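Local coordinates for protein 3-hydroxyisobutyryl-CoA hydrolase (Mycobacterium thermoresistibile, PDB 4HDT) that probably hydrolyses 3-hydroxyisobutyryl-CoA to 3-hydroxyisobutyrate and free coenzyme A, and binds zinc ions in the crystal, at residues N8-V13 against L24-A29; K28-L33 against G63-C68. All blocks are in the same frame, centred on the assembly; numbering follows the deposited sequence.

Interaction 1 (N8-V13 against L24-A29); sequences NEDVLV and LNRPKA
Three hydrogen bonds centred on Asn25 fasten the start of the chain to the exit of strand 19-24, at the open end of the antiparallel hairpin that edges the crotonase-fold sheet. Asn25 N donates to Asp10 O (2.8 Å), with the donor 43° out of the carbonyl plane. CG of Asn25 is anti to its backbone N (chi1 -173°), which carries the amide across to the other segment. There Asn25 ND2 reaches Glu9 O at 2.9 Å, the straightest of the three at 159°. In return Asn8 ND2 meets Asn25 O almost along the C=O axis, also at 2.9 Å. Leu12 packs CG and CD1 against the Asn25 amide, while two waters link that amide to Asn8 OD1.

A second shell sets the rotation of the Asn8 amide: its ND2 also donates to Asp10 OD1, nearly in the amide plane and on the anti lone pair. Val11 and Leu24 form a non-hydrogen-bonded pair, Val11 CG2 and Leu24 CD2 coming to 4.4 Å. Arg26 crosses Asp10 obliquely, its CG and CD against the carboxylate, CD 3.5 Å from Asp10 OD2. Arg26 NH1 is bound by Asp72 and Ser32, and the charges of Arg26 and Asp10 are not in contact, Asp10 OD2 to Arg26 NE being 4.6 Å. Water 3 spans the remaining gap, donating to Asp10 OD2 and accepting from Arg26 NH2 in the plane of the guanidinium.

Interaction 2 (K28-L33 against G63-C68); sequences KAINSL and GERGLC. With ZN (zinc ion), chain C.
Two loops that follow neighbouring parallel strands meet here: the type I' turn Ala29-Ser32, after strand 19-24, lies beside 63-68, the loop that leaves strand 56-61 and leads into Ala69 and Gly70. Ile30 and Asn31 at the turn's corners both have positive phi, and Ser32 N closes the turn on Ala29 O at 3.1 Å.

Asn31 is the polar link. Its CB points to the other loop, with CG anti to the carbonyl carbon (chi1 -55°). One N-H of Asn31 ND2, the one anti to OD1, is shared between the carbonyls of Leu67 and Gly66, the latter bond weak. Asn31 ND2 bonds Leu67 O at 3.2 Å, a bent bond (140°) whose donor stands well above the carbonyl plane. ND2 also bonds Ala62 O, and OD1 accepts from Arg26 N, so this buried amide is held at both ends and its flip state is fixed.

In crotonase-fold relatives the loop after this strand supplies one of the two oxyanion-hole N-H groups, probably also here; Ile30 bonds Ala69, and Leu33 bonds Gly70 and Asp72, through the backbone. The segments run nearly parallel, 9° apart from Ile30 to Leu33 and Arg65 to Cys68. Cys68 CA makes a CA-H...O contact with Ile30 O (3.3 Å), and its SG, anti to the backbone N, meets Leu33 CG at 3.8 Å.

At the outer end Ile30 crosses Arg65 at about a right angle, setting CD1 over the centre of one guanidinium face, 3.6 Å from CZ in the conformer described. Gly66 adopts backbone angles at which a CB would jam against the preceding carbonyl O. Glu64 takes no part in the packing; its OE1 binds zinc at 1.9 Å, where water 4 and His192 are further ligands.

From the N terminus, interaction 1 closes the hairpin of strands 11-16 and 19-24, joining the first modelled residues to the exit of the second strand. The chain then turns directly into interaction 2, which begins on the shared Lys28 and Ala29 and closes a longer excursion through helix 35-49 and strand 56-61. The two closures follow one another, overlapping only at those two residues, so they neither nest nor cross. Their centres lie 8 Å apart, coupled by a probable hydrogen bond from Asn31 N to Arg26 O. Together they tie the sheet's edge hairpin to the loop that follows its third strand.

Interaction 1 (N8-V13 against L24-A29)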
loop_
_atom_site.group_PDB
_atom_site.type_symbol
_atom_site.label_atom_id
_atom_site.label_comp_id
_atom_site.label_asym_id
_atom_site.label_seq_id
_atom_site.Cartn_x
_atom_site.Cartn_y
_atom_site.Cartn_z
ATOM N N ASN A 8 -6.701 0.561 -25.733
ATOM C CA ASN A 8 -6.621 1.490 -24.570
ATOM C C ASN A 8 -5.182 1.626 -24.092
ATOM O O ASN A 8 -4.440 0.634 -24.055
ATOM C CB ASN A 8 -7.474 0.994 -23.391
ATOM C CG ASN A 8 -7.679 2.060 -22.317
ATOM O OD1 ASN A 8 -8.388 3.057 -22.535
ATOM N ND2 ASN A 8 -7.066 1.854 -21.147
ATOM N N GLU A 9 -4.790 2.844 -23.752
ATOM C CA GLU A 9 -3.507 3.063 -23.125
ATOM C C GLU A 9 -3.751 2.993 -21.623
ATOM O O GLU A 9 -4.387 3.887 -21.074
ATOM C CB GLU A 9 -2.957 4.451 -23.450
ATOM C CG GLU A 9 -2.578 4.658 -24.903
ATOM C CD GLU A 9 -1.296 3.951 -25.282
ATOM O OE1 GLU A 9 -0.597 3.472 -24.386
ATOM O OE2 GLU A 9 -1.009 3.883 -26.496
ATOM N N ASP A 10 -3.251 1.952 -20.983
ATOM C CA ASP A 10 -3.568 1.739 -19.549
ATOM C C ASP A 10 -2.895 2.736 -18.620
ATOM O O ASP A 10 -3.286 2.861 -17.420
ATOM C CB ASP A 10 -3.269 0.312 -19.127
ATOM C CG ASP A 10 -4.195 -0.697 -19.787
ATOM O OD1 ASP A 10 -5.270 -0.300 -20.312
ATOM O OD2 ASP A 10 -3.890 -1.901 -19.725
ATOM N N VAL A 11 -1.886 3.439 -19.131
ATOM C CA VAL A 11 -1.375 4.661 -18.434
ATOM C C VAL A 11 -1.335 5.761 -19.495
ATOM O O VAL A 11 -0.646 5.605 -20.525
ATOM C CB VAL A 11 0.039 4.500 -17.860
ATOM C CG1 VAL A 11 0.508 5.792 -17.197
ATOM C CG2 VAL A 11 0.122 3.336 -16.918
ATOM N N LEU A 12 -2.043 6.858 -19.251
ATOM C CA LEU A 12 -1.960 8.019 -20.118
ATOM C C LEU A 12 -0.773 8.897 -19.705
ATOM O O LEU A 12 -0.584 9.191 -18.528
ATOM C CB LEU A 12 -3.274 8.819 -20.145
ATOM C CG LEU A 12 -4.547 8.066 -20.501
ATOM C CD1 LEU A 12 -5.763 8.893 -20.081
ATOM C CD2 LEU A 12 -4.583 7.800 -21.996
ATOM N N VAL A 13 0.035 9.277 -20.699
ATOM C CA VAL A 13 1.261 10.034 -20.458
ATOM C C VAL A 13 1.269 11.336 -21.251
ATOM O O VAL A 13 0.956 11.349 -22.456
ATOM C CB VAL A 13 2.509 9.216 -20.855
ATOM C CG1 VAL A 13 3.802 10.014 -20.628
ATOM C CG2 VAL A 13 2.511 7.856 -20.169
ATOM N N LEU A 24 -3.221 6.851 -14.398
ATOM C CA LEU A 24 -3.586 5.445 -14.430
ATOM C C LEU A 24 -4.958 5.345 -15.120
ATOM O O LEU A 24 -5.821 6.172 -14.846
ATOM C CB LEU A 24 -3.725 4.904 -13.020
ATOM C CG LEU A 24 -2.467 5.033 -12.187
ATOM C CD1 LEU A 24 -2.728 4.423 -10.848
ATOM C CD2 LEU A 24 -1.269 4.366 -12.859
ATOM N N ASN A 25 -5.127 4.401 -16.047
ATOM C CA ASN A 25 -6.295 4.470 -16.954
ATOM C C ASN A 25 -6.898 3.100 -17.228
ATOM O O ASN A 25 -7.016 2.678 -18.381
ATOM C CB ASN A 25 -5.909 5.189 -18.259
ATOM C CG ASN A 25 -7.092 5.441 -19.166
ATOM O OD1 ASN A 25 -8.205 5.772 -18.698
ATOM N ND2 ASN A 25 -6.893 5.234 -20.461
ATOM N N ARG A 26 -7.345 2.444 -16.172
ATOM C CA ARG A 26 -8.244 1.298 -16.274
ATOM C C ARG A 26 -9.430 1.570 -15.338
ATOM O O ARG A 26 -9.626 0.887 -14.335
ATOM C CB ARG A 26 -7.525 0.013 -15.907
ATOM C CG ARG A 26 -6.229 -0.197 -16.692
ATOM C CD ARG A 26 -5.826 -1.651 -16.838
ATOM N NE ARG A 26 -5.926 -2.395 -15.618
ATOM C CZ ARG A 26 -6.161 -3.699 -15.519
ATOM N NH1 ARG A 26 -6.211 -4.239 -14.306
ATOM N NH2 ARG A 26 -6.264 -4.471 -16.602
ATOM N N PRO A 27 -10.212 2.604 -15.653
ATOM C CA PRO A 27 -11.213 3.002 -14.633
ATOM C C PRO A 27 -12.296 1.954 -14.309
ATOM O O PRO A 27 -12.809 1.952 -13.186
ATOM C CB PRO A 27 -11.820 4.270 -15.216
ATOM C CG PRO A 27 -11.530 4.221 -16.665
ATOM C CD PRO A 27 -10.172 3.549 -16.770
ATOM N N LYS A 28 -12.628 1.084 -15.270
ATOM C CA LYS A 28 -13.607 0.038 -14.983
ATOM C C LYS A 28 -13.082 -0.956 -13.914
ATOM O O LYS A 28 -13.906 -1.572 -13.221
ATOM C CB LYS A 28 -14.045 -0.675 -16.256
ATOM C CG LYS A 28 -14.838 0.234 -17.177
ATOM C CD LYS A 28 -15.143 -0.385 -18.529
ATOM C CE LYS A 28 -15.841 0.625 -19.421
ATOM N NZ LYS A 28 -16.432 -0.024 -20.626
ATOM N N ALA A 29 -11.751 -1.031 -13.729
ATOM C CA ALA A 29 -11.084 -1.860 -12.704
ATOM C C ALA A 29 -10.543 -0.997 -11.522
ATOM O O ALA A 29 -9.653 -1.425 -10.787
ATOM C CB ALA A 29 -9.938 -2.661 -13.319
HETATM O O HOH W 1 -8.748 6.117 -22.687
HETATM O O HOH W 2 -10.064 4.063 -20.376
HETATM O O HOH W 3 -5.923 -3.804 -19.432
#

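Interaction 2 (K28-L33 against G63-C68)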
loop_
_atom_site.group_PDB
_atom_site.type_symbol
_atom_site.label_atom_id
_atom_site.label_comp_id
_atom_site.label_asym_id
_atom_site.label_seq_id
_atom_site.Cartn_x
_atom_site.Cartn_y
_atom_site.Cartn_z
ATOM N N LYS A 28 -12.628 1.084 -15.270
ATOM C CA LYS A 28 -13.607 0.038 -14.983
ATOM C C LYS A 28 -13.082 -0.956 -13.914
ATOM O O LYS A 28 -13.906 -1.572 -13.221
ATOM C CB LYS A 28 -14.045 -0.675 -16.256
ATOM C CG LYS A 28 -14.838 0.234 -17.177
ATOM C CD LYS A 28 -15.143 -0.385 -18.529
ATOM C CE LYS A 28 -15.841 0.625 -19.421
ATOM N NZ LYS A 28 -16.432 -0.024 -20.626
ATOM N N ALA A 29 -11.751 -1.031 -13.729
ATOM C CA ALA A 29 -11.084 -1.860 -12.704
ATOM C C ALA A 29 -10.543 -0.997 -11.522
ATOM O O ALA A 29 -9.653 -1.425 -10.787
ATOM C CB ALA A 29 -9.938 -2.661 -13.319
ATOM N N ILE A 30 -11.035 0.229 -11.420
ATOM C CA ILE A 30 -10.531 1.211 -10.457
ATOM C C ILE A 30 -9.016 1.269 -10.565
ATOM O O ILE A 30 -8.264 1.338 -9.583
ATOM C CB ILE A 30 -11.040 1.018 -9.024
ATOM C CG1 ILE A 30 -12.537 0.654 -9.012
ATOM C CG2 ILE A 30 -10.818 2.294 -8.238
ATOM C CD1 ILE A 30 -13.095 0.480 -7.605
ATOM N N ASN A 31 -8.568 1.290 -11.815
ATOM C CA ASN A 31 -7.169 1.512 -12.138
ATOM C C ASN A 31 -6.203 0.484 -11.529
ATOM O O ASN A 31 -5.007 0.815 -11.292
ATOM C CB ASN A 31 -6.785 2.961 -11.813
ATOM C CG ASN A 31 -7.684 3.969 -12.501
ATOM O OD1 ASN A 31 -7.971 3.840 -13.708
ATOM N ND2 ASN A 31 -8.048 5.046 -11.789
ATOM N N SER A 32 -6.659 -0.764 -11.321
ATOM C CA SER A 32 -5.734 -1.769 -10.800
ATOM C C SER A 32 -4.483 -1.928 -11.703
ATOM O O SER A 32 -4.579 -1.836 -12.921
ATOM C CB SER A 32 -6.398 -3.100 -10.500
ATOM O OG SER A 32 -6.899 -3.682 -11.648
ATOM N N LEU A 33 -3.328 -2.198 -11.100
ATOM C CA LEU A 33 -2.041 -2.142 -11.818
ATOM C C LEU A 33 -1.722 -3.456 -12.500
ATOM O O LEU A 33 -1.754 -4.526 -11.872
ATOM C CB LEU A 33 -0.876 -1.859 -10.859
ATOM C CG LEU A 33 -0.991 -0.605 -10.046
ATOM C CD1 LEU A 33 0.237 -0.522 -9.141
ATOM C CD2 LEU A 33 -1.037 0.603 -10.950
ATOM N N GLY A 63 -11.308 8.430 -13.979
ATOM C CA GLY A 63 -12.582 8.143 -13.333
ATOM C C GLY A 63 -12.732 8.895 -12.017
ATOM O O GLY A 63 -12.065 9.905 -11.750
ATOM N N GLU A 64 -13.660 8.408 -11.214
ATOM C CA GLU A 64 -14.167 9.150 -10.077
ATOM C C GLU A 64 -14.040 8.384 -8.768
ATOM O O GLU A 64 -14.232 8.970 -7.737
ATOM C CB GLU A 64 -15.658 9.447 -10.323
ATOM C CG GLU A 64 -15.924 10.475 -11.407
ATOM C CD GLU A 64 -15.506 11.859 -11.019
ATOM O OE1 GLU A 64 -15.405 12.087 -9.782
ATOM O OE2 GLU A 64 -15.217 12.690 -11.905
ATOM N N ARG A 65 -13.781 7.072 -8.808
ATOM C CA ARG A 65 -13.890 6.216 -7.614
ATOM C C ARG A 65 -12.592 6.024 -6.844
ATOM O O ARG A 65 -12.625 5.581 -5.707
ATOM C CB ARG A 65 -14.432 4.841 -8.005
ATOM C CG ARG A 65 -15.836 4.888 -8.613
ATOM C CD ARG A 65 -16.281 3.535 -9.154
ATOM N NE ARG A 65 -16.540 2.590 -8.071
ATOM C CZ ARG A 65 -16.569 1.266 -8.190
ATOM N NH1 ARG A 65 -16.319 0.678 -9.366
ATOM N NH2 ARG A 65 -16.848 0.531 -7.109
ATOM N N GLY A 66 -11.468 6.355 -7.459
ATOM C CA GLY A 66 -10.201 6.226 -6.776
ATOM C C GLY A 66 -8.969 6.237 -7.647
ATOM O O GLY A 66 -9.022 5.816 -8.823
ATOM N N LEU A 67 -7.845 6.624 -7.049
ATOM C CA LEU A 67 -6.577 6.515 -7.756
ATOM C C LEU A 67 -6.297 5.094 -8.234
ATOM O O LEU A 67 -5.937 4.861 -9.423
ATOM C CB LEU A 67 -5.474 6.935 -6.807
ATOM C CG LEU A 67 -4.055 6.778 -7.416
ATOM C CD1 LEU A 67 -3.775 7.505 -8.726
ATOM C CD2 LEU A 67 -3.008 7.154 -6.406
ATOM N N CYS A 68 -6.435 4.112 -7.342
ATOM C CA CYS A 68 -5.954 2.736 -7.634
ATOM C C CYS A 68 -6.351 1.776 -6.501
ATOM O O CYS A 68 -5.857 1.888 -5.389
ATOM C CB CYS A 68 -4.428 2.710 -7.834
ATOM S SG CYS A 68 -3.765 1.058 -8.120
HETATM ZN ZN ZN C . -14.883 13.780 -9.045
HETATM O O HOH W 4 -13.208 14.440 -9.987
#